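Local coordinates for hemolysin BL lytic component L1 (Bacillus cereus, PDB 7NMQ), which serves as a lytic component of the haemolysin BL enterotoxin, an alpha-helical pore-forming toxin that probably acts by permeabilising host-cell membranes, at residues A[59-62]-A[63-66]; A[126-129]-A[130-134]; A[235-238]-A[239-242]; A[260-263]-A[264-268]. All blocks are in the same frame, centred on the assembly; numbering follows the deposited sequence.

All four contacts are local and follow one another in the chain without touching. Contacts 1 and 2 sit on the successive helices 45-103 and 107-154 of the long helical bundle, with centres about 23 Å apart and nearest atoms about 10 Å apart. Contact 3 is a turn in the loop after strand 225-230, within a predicted transmembrane segment, and contact 4 lies on helix 247-272, into which that loop leads; their nearest atoms are about 8 Å apart. Contact 2 lies across the chain's centre from both, its centre about 36 Å from that of contact 3 and about 38 Å from that of contact 4. For contact 1 the corresponding distances are about 36 and 24 Å.

Contact 1: A[59-62]-A[63-66]; sequences QELS and RINA
Over one face of the Arg63 guanidinium lie Gln59 O and the CA of Glu60, 3.7 and 3.9 Å above its plane, both displaced toward its rim. Past the NH2 end, on that same side, Glu60 CG comes within 3.5 Å of Arg63 NH2. This is i to i+3 and i+4 packing along helix 45-103, a long member of the helical bundle expected of a ClyA-like toxin. The arginine chain bends at chi3 (-73°), folding its head back over the preceding turn. Glu60 is modelled in two conformers; in the one described, its carboxylate is turned 52° from the guanidinium, and Glu60 OE2 stays 4.7 Å from Arg63 NH2, short of a salt bridge. The amide of Asn36 joins the two instead, its OD1 accepting from Arg63 NH2 and its ND2 donating to Glu60 OE2. On a buried side of the helix, Ser62 OG is hydrogen-bonded to Asn58 O and to Asn145 ND2 on helix 107-154, while Ala66 packs against helix 10-33. Leu61 and Ile64 are more exposed and meet lightly, CD1 of Leu61 4.2 Å from CG2 of Ile64. In the backbone, Asn65 N donates to Leu61 O at 2.8 Å (N-H...O angle 161°).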
loop_
_atom_site.group_PDB
_atom_site.type_symbol
_atom_site.label_atom_id
_atom_site.label_comp_id
_atom_site.label_asym_id
_atom_site.label_seq_id
_atom_site.Cartn_x
_atom_site.Cartn_y
_atom_site.Cartn_z
ATOM N N GLN A 59 5.161 -2.528 22.163
ATOM C CA GLN A 59 5.833 -3.279 21.080
ATOM C C GLN A 59 5.003 -4.523 20.800
ATOM O O GLN A 59 4.867 -4.914 19.634
ATOM C CB GLN A 59 7.290 -3.626 21.427
ATOM C CG GLN A 59 8.165 -2.405 21.520
ATOM C CD GLN A 59 9.618 -2.725 21.760
ATOM O OE1 GLN A 59 10.033 -3.042 22.871
ATOM N NE2 GLN A 59 10.373 -2.697 20.704
ATOM N N GLU A 60 4.479 -5.180 21.827
ATOM C CA GLU A 60 3.620 -6.370 21.601
ATOM C C GLU A 60 2.383 -5.941 20.803
ATOM O O GLU A 60 1.975 -6.670 19.886
ATOM C CB GLU A 60 3.264 -7.008 22.944
ATOM C CG GLU A 60 4.464 -7.678 23.602
ATOM C CD GLU A 60 4.496 -7.628 25.108
ATOM O OE1 GLU A 60 3.429 -7.530 25.756
ATOM O OE2 GLU A 60 5.615 -7.671 25.607
ATOM N N LEU A 61 1.799 -4.783 21.095
ATOM C CA LEU A 61 0.618 -4.360 20.314
ATOM C C LEU A 61 1.038 -3.956 18.895
ATOM O O LEU A 61 0.274 -4.211 17.961
ATOM C CB LEU A 61 -0.066 -3.202 21.025
ATOM C CG LEU A 61 -1.392 -2.776 20.411
ATOM C CD1 LEU A 61 -2.386 -3.922 20.376
ATOM C CD2 LEU A 61 -1.936 -1.636 21.239
ATOM N N SER A 62 2.235 -3.419 18.701
ATOM C CA SER A 62 2.704 -3.072 17.346
ATOM C C SER A 62 2.688 -4.370 16.528
ATOM O O SER A 62 2.374 -4.334 15.319
ATOM C CB SER A 62 4.081 -2.476 17.330
ATOM O OG SER A 62 4.171 -1.305 18.122
ATOM N N ARG A 63 3.151 -5.482 17.138
ATOM C CA ARG A 63 3.273 -6.730 16.357
ATOM C C ARG A 63 1.885 -7.304 16.078
ATOM O O ARG A 63 1.640 -7.844 14.956
ATOM C CB ARG A 63 4.219 -7.731 17.012
ATOM C CG ARG A 63 5.651 -7.211 17.139
ATOM C CD ARG A 63 6.666 -8.255 17.544
ATOM N NE ARG A 63 6.532 -8.628 18.918
ATOM C CZ ARG A 63 7.113 -8.027 19.977
ATOM N NH1 ARG A 63 8.009 -7.061 19.873
ATOM N NH2 ARG A 63 6.847 -8.520 21.157
ATOM N N ILE A 64 0.961 -7.150 17.007
ATOM C CA ILE A 64 -0.469 -7.522 16.765
ATOM C C ILE A 64 -0.996 -6.684 15.603
ATOM O O ILE A 64 -1.667 -7.250 14.719
ATOM C CB ILE A 64 -1.285 -7.314 18.037
ATOM C CG1 ILE A 64 -0.944 -8.439 19.017
ATOM C CG2 ILE A 64 -2.775 -7.203 17.793
ATOM C CD1 ILE A 64 -1.504 -8.222 20.344
ATOM N N ASN A 65 -0.749 -5.384 15.602
ATOM C CA ASN A 65 -1.289 -4.531 14.510
ATOM C C ASN A 65 -0.668 -4.951 13.182
ATOM O O ASN A 65 -1.347 -4.900 12.119
ATOM C CB ASN A 65 -1.036 -3.057 14.791
ATOM C CG ASN A 65 -1.915 -2.494 15.870
ATOM O OD1 ASN A 65 -2.923 -3.081 16.232
ATOM N ND2 ASN A 65 -1.476 -1.375 16.405
ATOM N N ALA A 66 0.615 -5.306 13.186
ATOM C CA ALA A 66 1.298 -5.705 11.946
ATOM C C ALA A 66 0.644 -6.978 11.429
ATOM O O ALA A 66 0.428 -7.126 10.202
ATOM C CB ALA A 66 2.763 -5.857 12.202
#

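Contact 2: A[126-129]-A[130-134]; sequences KEVT and DVIKM
Lys126 O has two donors: the backbone N of Asp130 reaches it in a weak bond of 3.3 Å, and a water donates to it at 2.8 Å. The same water gives its other hydrogen to Asp130 OD1 at 2.6 Å, bridging the carboxylate to the carbonyl of the preceding turn, alongside the weak backbone bond. Firmer bonds follow: Val131 N donates to Glu127 O at 3.1 Å, Lys133 N to Thr129 O at 3.0 Å, and Ile132 N to Val128 O at 2.8 Å, the last of these nearly straight at 170°. Glu127 OE1 takes a salt bridge from Lys79 and a hydrogen bond from Asn83, and Lys133 NZ pairs with Asp137 one turn on. Lys126 NZ remains 5.9 Å from Asp130 OD1, too far for a direct bridge. Val128 CG1 is anti to its backbone N (CG1 chi1 177°) and meets Ile132 CD1 at 3.7 Å, and the pair packs on Gln308, Leu304 and Thr305 of helix 275-325. With the water, Lys126, Asp130 and Lys133 on the exposed flank, aliphatics on the bundle side and Glu127 at the interface with helix 45-103, this is an amphipathic helix of a long helical bundle.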
loop_
_atom_site.group_PDB
_atom_site.type_symbol
_atom_site.label_atom_id
_atom_site.label_comp_id
_atom_site.label_asym_id
_atom_site.label_seq_id
_atom_site.Cartn_x
_atom_site.Cartn_y
_atom_site.Cartn_z
ATOM N N LYS A 126 -20.393 -0.504 -2.976
ATOM C CA LYS A 126 -20.821 -0.671 -1.564
ATOM C C LYS A 126 -19.715 -1.405 -0.785
ATOM O O LYS A 126 -19.446 -1.062 0.403
ATOM C CB LYS A 126 -22.148 -1.422 -1.461
ATOM C CG LYS A 126 -22.783 -1.442 -0.083
ATOM C CD LYS A 126 -24.048 -2.301 -0.036
ATOM C CE LYS A 126 -24.536 -2.521 1.379
ATOM N NZ LYS A 126 -25.159 -1.293 1.932
ATOM N N GLU A 127 -19.098 -2.413 -1.393
ATOM C CA GLU A 127 -18.054 -3.219 -0.730
ATOM C C GLU A 127 -16.856 -2.327 -0.420
ATOM O O GLU A 127 -16.260 -2.498 0.669
ATOM C CB GLU A 127 -17.612 -4.419 -1.542
ATOM C CG GLU A 127 -18.645 -5.541 -1.558
ATOM C CD GLU A 127 -18.108 -6.911 -1.964
ATOM O OE1 GLU A 127 -16.828 -7.147 -1.950
ATOM O OE2 GLU A 127 -18.958 -7.769 -2.256
ATOM N N VAL A 128 -16.505 -1.390 -1.295
ATOM C CA VAL A 128 -15.344 -0.510 -1.004
ATOM C C VAL A 128 -15.658 0.289 0.252
ATOM O O VAL A 128 -14.749 0.494 1.061
ATOM C CB VAL A 128 -14.942 0.443 -2.144
ATOM C CG1 VAL A 128 -13.796 1.352 -1.731
ATOM C CG2 VAL A 128 -14.547 -0.322 -3.363
ATOM N N THR A 129 -16.861 0.818 0.411
ATOM C CA THR A 129 -17.262 1.577 1.616
ATOM C C THR A 129 -16.943 0.758 2.866
ATOM O O THR A 129 -16.397 1.329 3.847
ATOM C CB THR A 129 -18.745 1.934 1.595
ATOM O OG1 THR A 129 -18.830 2.871 0.527
ATOM C CG2 THR A 129 -19.225 2.502 2.911
ATOM N N ASP A 130 -17.237 -0.536 2.841
ATOM C CA ASP A 130 -16.987 -1.420 4.013
ATOM C C ASP A 130 -15.482 -1.553 4.276
ATOM O O ASP A 130 -15.052 -1.585 5.437
ATOM C CB ASP A 130 -17.613 -2.797 3.816
ATOM C CG ASP A 130 -19.134 -2.734 3.754
ATOM O OD1 ASP A 130 -19.713 -1.679 4.181
ATOM O OD2 ASP A 130 -19.725 -3.715 3.286
ATOM N N VAL A 131 -14.707 -1.652 3.224
ATOM C CA VAL A 131 -13.248 -1.803 3.357
ATOM C C VAL A 131 -12.704 -0.498 3.909
ATOM O O VAL A 131 -11.853 -0.524 4.808
ATOM C CB VAL A 131 -12.584 -2.181 2.037
ATOM C CG1 VAL A 131 -11.073 -2.190 2.163
ATOM C CG2 VAL A 131 -13.092 -3.513 1.536
ATOM N N ILE A 132 -13.151 0.626 3.411
ATOM C CA ILE A 132 -12.705 1.919 3.960
ATOM C C ILE A 132 -13.055 1.986 5.452
ATOM O O ILE A 132 -12.196 2.513 6.203
ATOM C CB ILE A 132 -13.262 3.077 3.132
ATOM C CG1 ILE A 132 -12.728 3.049 1.688
ATOM C CG2 ILE A 132 -13.027 4.388 3.872
ATOM C CD1 ILE A 132 -13.421 4.004 0.760
ATOM N N LYS A 133 -14.228 1.527 5.886
ATOM C CA LYS A 133 -14.579 1.624 7.332
ATOM C C LYS A 133 -13.588 0.765 8.132
ATOM O O LYS A 133 -13.120 1.236 9.219
ATOM C CB LYS A 133 -16.040 1.216 7.584
ATOM C CG LYS A 133 -16.497 1.187 9.047
ATOM C CD LYS A 133 -15.961 2.283 9.971
ATOM C CE LYS A 133 -16.611 2.345 11.345
ATOM N NZ LYS A 133 -16.803 1.007 11.962
ATOM N N MET A 134 -13.329 -0.464 7.676
ATOM C CA MET A 134 -12.345 -1.368 8.323
ATOM C C MET A 134 -10.987 -0.670 8.406
ATOM O O MET A 134 -10.348 -0.690 9.493
ATOM C CB MET A 134 -12.302 -2.704 7.578
ATOM C CG MET A 134 -11.316 -3.707 8.050
ATOM S SD MET A 134 -9.582 -3.357 7.624
ATOM C CE MET A 134 -9.695 -3.497 5.853
HETATM O O HOH W 1 -21.314 -0.500 2.473
#

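Contact 3: A[235-238]-A[239-242]; sequences SALG and AAGI
A type I beta turn from Leu237 to Ala240 shapes this surface loop between strand 225-230 and helix 247-272, in a segment predicted to be transmembrane. It is closed by Ala240 N donating to Leu237 O at 3.1 Å; the N-H points almost straight at the oxygen (164°), but the donor stands well above the carbonyl plane instead of on a lone pair. Ala240 CB also rests against that oxygen, Leu237 O, 3.4 Å away. Three waters bridge further backbone groups. One accepts from Ala239 N and donates to Ala236 O; another bridges Gly238 O and Gly241 N. The third donates to Leu237 O at 2.8 Å and accepts from Ile242 N at 3.1 Å, giving the Leu237 carbonyl a second partner. Gly241, with its positive phi of 72°, redirects the chain after the turn. Ile242 then places CG1 between its backbone N and carbonyl carbon (chi1 64°), and its CD1 reaches to 4.0 Å from Leu237 CD2, the two side chains crossing obliquely. Ala240 CB lies 4.2 Å from Leu237 CD2. This small apolar patch settles on helix 203-216, where Leu237 touches Ala212 and Ile242 packs on Ala205, Leu208 and Val209.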
loop_
_atom_site.group_PDB
_atom_site.type_symbol
_atom_site.label_atom_id
_atom_site.label_comp_id
_atom_site.label_asym_id
_atom_site.label_seq_id
_atom_site.Cartn_x
_atom_site.Cartn_y
_atom_site.Cartn_z
ATOM N N SER A 235 17.939 -4.419 -9.994
ATOM C CA SER A 235 18.665 -5.217 -11.034
ATOM C C SER A 235 17.754 -6.096 -11.890
ATOM O O SER A 235 17.992 -6.212 -13.127
ATOM C CB SER A 235 19.695 -6.152 -10.395
ATOM O OG SER A 235 20.734 -5.394 -9.886
ATOM N N ALA A 236 16.784 -6.772 -11.291
ATOM C CA ALA A 236 15.985 -7.808 -11.977
ATOM C C ALA A 236 15.127 -7.200 -13.071
ATOM O O ALA A 236 14.523 -7.976 -13.818
ATOM C CB ALA A 236 15.133 -8.590 -11.003
ATOM N N LEU A 237 15.003 -5.877 -13.096
ATOM C CA LEU A 237 14.142 -5.187 -14.079
ATOM C C LEU A 237 14.914 -4.795 -15.346
ATOM O O LEU A 237 14.350 -4.116 -16.179
ATOM C CB LEU A 237 13.525 -3.960 -13.415
ATOM C CG LEU A 237 12.616 -4.293 -12.238
ATOM C CD1 LEU A 237 12.397 -3.067 -11.370
ATOM C CD2 LEU A 237 11.310 -4.885 -12.726
ATOM N N GLY A 238 16.189 -5.124 -15.462
ATOM C CA GLY A 238 17.011 -4.676 -16.611
ATOM C C GLY A 238 16.468 -5.079 -17.975
ATOM O O GLY A 238 16.715 -4.325 -18.928
ATOM N N ALA A 239 15.776 -6.215 -18.105
ATOM C CA ALA A 239 15.207 -6.667 -19.398
ATOM C C ALA A 239 13.679 -6.555 -19.424
ATOM O O ALA A 239 13.069 -7.148 -20.343
ATOM C CB ALA A 239 15.607 -8.081 -19.683
ATOM N N ALA A 240 13.068 -5.864 -18.464
ATOM C CA ALA A 240 11.604 -5.887 -18.252
ATOM C C ALA A 240 10.879 -4.970 -19.242
ATOM O O ALA A 240 9.631 -4.983 -19.210
ATOM C CB ALA A 240 11.302 -5.465 -16.847
ATOM N N GLY A 241 11.598 -4.166 -20.029
ATOM C CA GLY A 241 10.997 -3.274 -21.039
ATOM C C GLY A 241 10.285 -2.091 -20.409
ATOM O O GLY A 241 9.374 -1.555 -21.054
ATOM N N ILE A 242 10.711 -1.666 -19.214
ATOM C CA ILE A 242 10.081 -0.523 -18.489
ATOM C C ILE A 242 11.076 0.634 -18.366
ATOM O O ILE A 242 10.804 1.567 -17.607
ATOM C CB ILE A 242 9.529 -0.942 -17.115
ATOM C CG1 ILE A 242 10.619 -1.415 -16.158
ATOM C CG2 ILE A 242 8.433 -1.970 -17.287
ATOM C CD1 ILE A 242 10.135 -1.594 -14.757
HETATM O O HOH W 2 14.313 -8.093 -16.499
HETATM O O HOH W 3 13.579 -2.124 -18.048
HETATM O O HOH W 4 14.513 -3.387 -20.456
#

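Contact 4: A[260-263]-A[264-268]; sequences NEIS and NKIGE
Asn264 N donates to Asn260 O at 2.9 Å, and regular i to i+4 bonds follow: Lys265 N to Glu261 O at 2.9 Å, Ile266 N to Ile262 O at 2.9 Å, and Gly267 N to Ser263 O at 3.1 Å. The last is the straightest, with an N-H...O angle of 166°, although slightly longer than the others. They build the middle of helix 247-272. Two buried or half-buried polar side chains reach out of it. Asn260 OD1 accepts from the backbone N of Val230, and the Ser263 hydroxyl is within hydrogen-bonding reach of both Pro228 O and Gln187 OE1, though its single proton can serve only one at a time. Lys265 has a more distant partner in Glu179, a long and weak ion pair. The packing comes next. Ile262 turns CG2 anti to its backbone N, and that methyl meets Ile266 CD1 at 4.0 Å. Ile266 CG1 lies 3.3 Å from Ile262 O, the carbonyl to which its own backbone N donates. Ile262 packs on Leu183 and Thr186, while Ile266 touches Thr225, Thr227 and Arg184. The chemistry implies a mixed joint: amide and hydroxyl groups meet the backbone of the hairpin strand, in what probably corresponds to the beta-tongue of ClyA-like toxins, Ile262 packs on helix 173-200, and Ile266 spans that helix and the strand.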
loop_
_atom_site.group_PDB
_atom_site.type_symbol
_atom_site.label_atom_id
_atom_site.label_comp_id
_atom_site.label_asym_id
_atom_site.label_seq_id
_atom_site.Cartn_x
_atom_site.Cartn_y
_atom_site.Cartn_z
ATOM N N ASN A 260 19.240 1.309 0.229
ATOM C CA ASN A 260 20.009 0.169 0.783
ATOM C C ASN A 260 21.222 0.685 1.557
ATOM O O ASN A 260 21.569 0.070 2.590
ATOM C CB ASN A 260 20.460 -0.786 -0.316
ATOM C CG ASN A 260 19.363 -1.721 -0.773
ATOM O OD1 ASN A 260 18.382 -1.960 -0.076
ATOM N ND2 ASN A 260 19.532 -2.233 -1.975
ATOM N N GLU A 261 21.821 1.773 1.075
ATOM C CA GLU A 261 22.992 2.455 1.689
ATOM C C GLU A 261 22.627 2.867 3.122
ATOM O O GLU A 261 23.433 2.646 4.054
ATOM C CB GLU A 261 23.428 3.650 0.843
ATOM C CG GLU A 261 24.595 4.436 1.412
ATOM C CD GLU A 261 25.018 5.702 0.650
ATOM O OE1 GLU A 261 24.311 6.114 -0.328
ATOM O OE2 GLU A 261 26.064 6.308 1.060
ATOM N N ILE A 262 21.414 3.389 3.305
ATOM C CA ILE A 262 20.924 3.866 4.622
ATOM C C ILE A 262 20.662 2.646 5.512
ATOM O O ILE A 262 20.989 2.684 6.704
ATOM C CB ILE A 262 19.730 4.810 4.491
ATOM C CG1 ILE A 262 20.224 6.116 3.875
ATOM C CG2 ILE A 262 19.043 5.023 5.830
ATOM C CD1 ILE A 262 19.144 7.064 3.404
ATOM N N SER A 263 20.076 1.577 4.980
ATOM C CA SER A 263 19.893 0.332 5.774
ATOM C C SER A 263 21.259 -0.134 6.281
ATOM O O SER A 263 21.352 -0.511 7.446
ATOM C CB SER A 263 19.222 -0.722 4.967
ATOM O OG SER A 263 17.917 -0.276 4.669
ATOM N N ASN A 264 22.272 -0.094 5.437
ATOM C CA ASN A 264 23.631 -0.509 5.849
ATOM C C ASN A 264 24.125 0.410 6.962
ATOM O O ASN A 264 24.625 -0.087 7.983
ATOM C CB ASN A 264 24.553 -0.494 4.635
ATOM C CG ASN A 264 25.894 -1.061 4.960
ATOM O OD1 ASN A 264 26.721 -0.390 5.577
ATOM N ND2 ASN A 264 26.073 -2.294 4.540
ATOM N N LYS A 265 23.926 1.704 6.801
ATOM C CA LYS A 265 24.393 2.685 7.798
ATOM C C LYS A 265 23.703 2.455 9.140
ATOM O O LYS A 265 24.355 2.574 10.211
ATOM C CB LYS A 265 24.213 4.115 7.297
ATOM C CG LYS A 265 24.602 5.214 8.292
ATOM C CD LYS A 265 26.052 5.323 8.607
ATOM C CE LYS A 265 26.330 6.523 9.487
ATOM N NZ LYS A 265 27.697 6.470 10.033
ATOM N N ILE A 266 22.405 2.192 9.131
ATOM C CA ILE A 266 21.668 2.002 10.397
ATOM C C ILE A 266 22.242 0.759 11.070
ATOM O O ILE A 266 22.457 0.764 12.300
ATOM C CB ILE A 266 20.156 1.884 10.136
ATOM C CG1 ILE A 266 19.617 3.240 9.654
ATOM C CG2 ILE A 266 19.449 1.318 11.350
ATOM C CD1 ILE A 266 18.145 3.264 9.285
ATOM N N GLY A 267 22.483 -0.306 10.315
ATOM C CA GLY A 267 23.092 -1.509 10.903
ATOM C C GLY A 267 24.457 -1.208 11.477
ATOM O O GLY A 267 24.783 -1.751 12.568
ATOM N N GLU A 268 25.252 -0.391 10.808
ATOM C CA GLU A 268 26.607 -0.018 11.268
ATOM C C GLU A 268 26.511 0.746 12.590
ATOM O O GLU A 268 27.279 0.480 13.521
ATOM C CB GLU A 268 27.325 0.841 10.235
ATOM C CG GLU A 268 27.804 0.108 9.002
ATOM C CD GLU A 268 28.698 0.950 8.097
ATOM O OE1 GLU A 268 28.683 2.224 8.232
ATOM O OE2 GLU A 268 29.421 0.352 7.263
#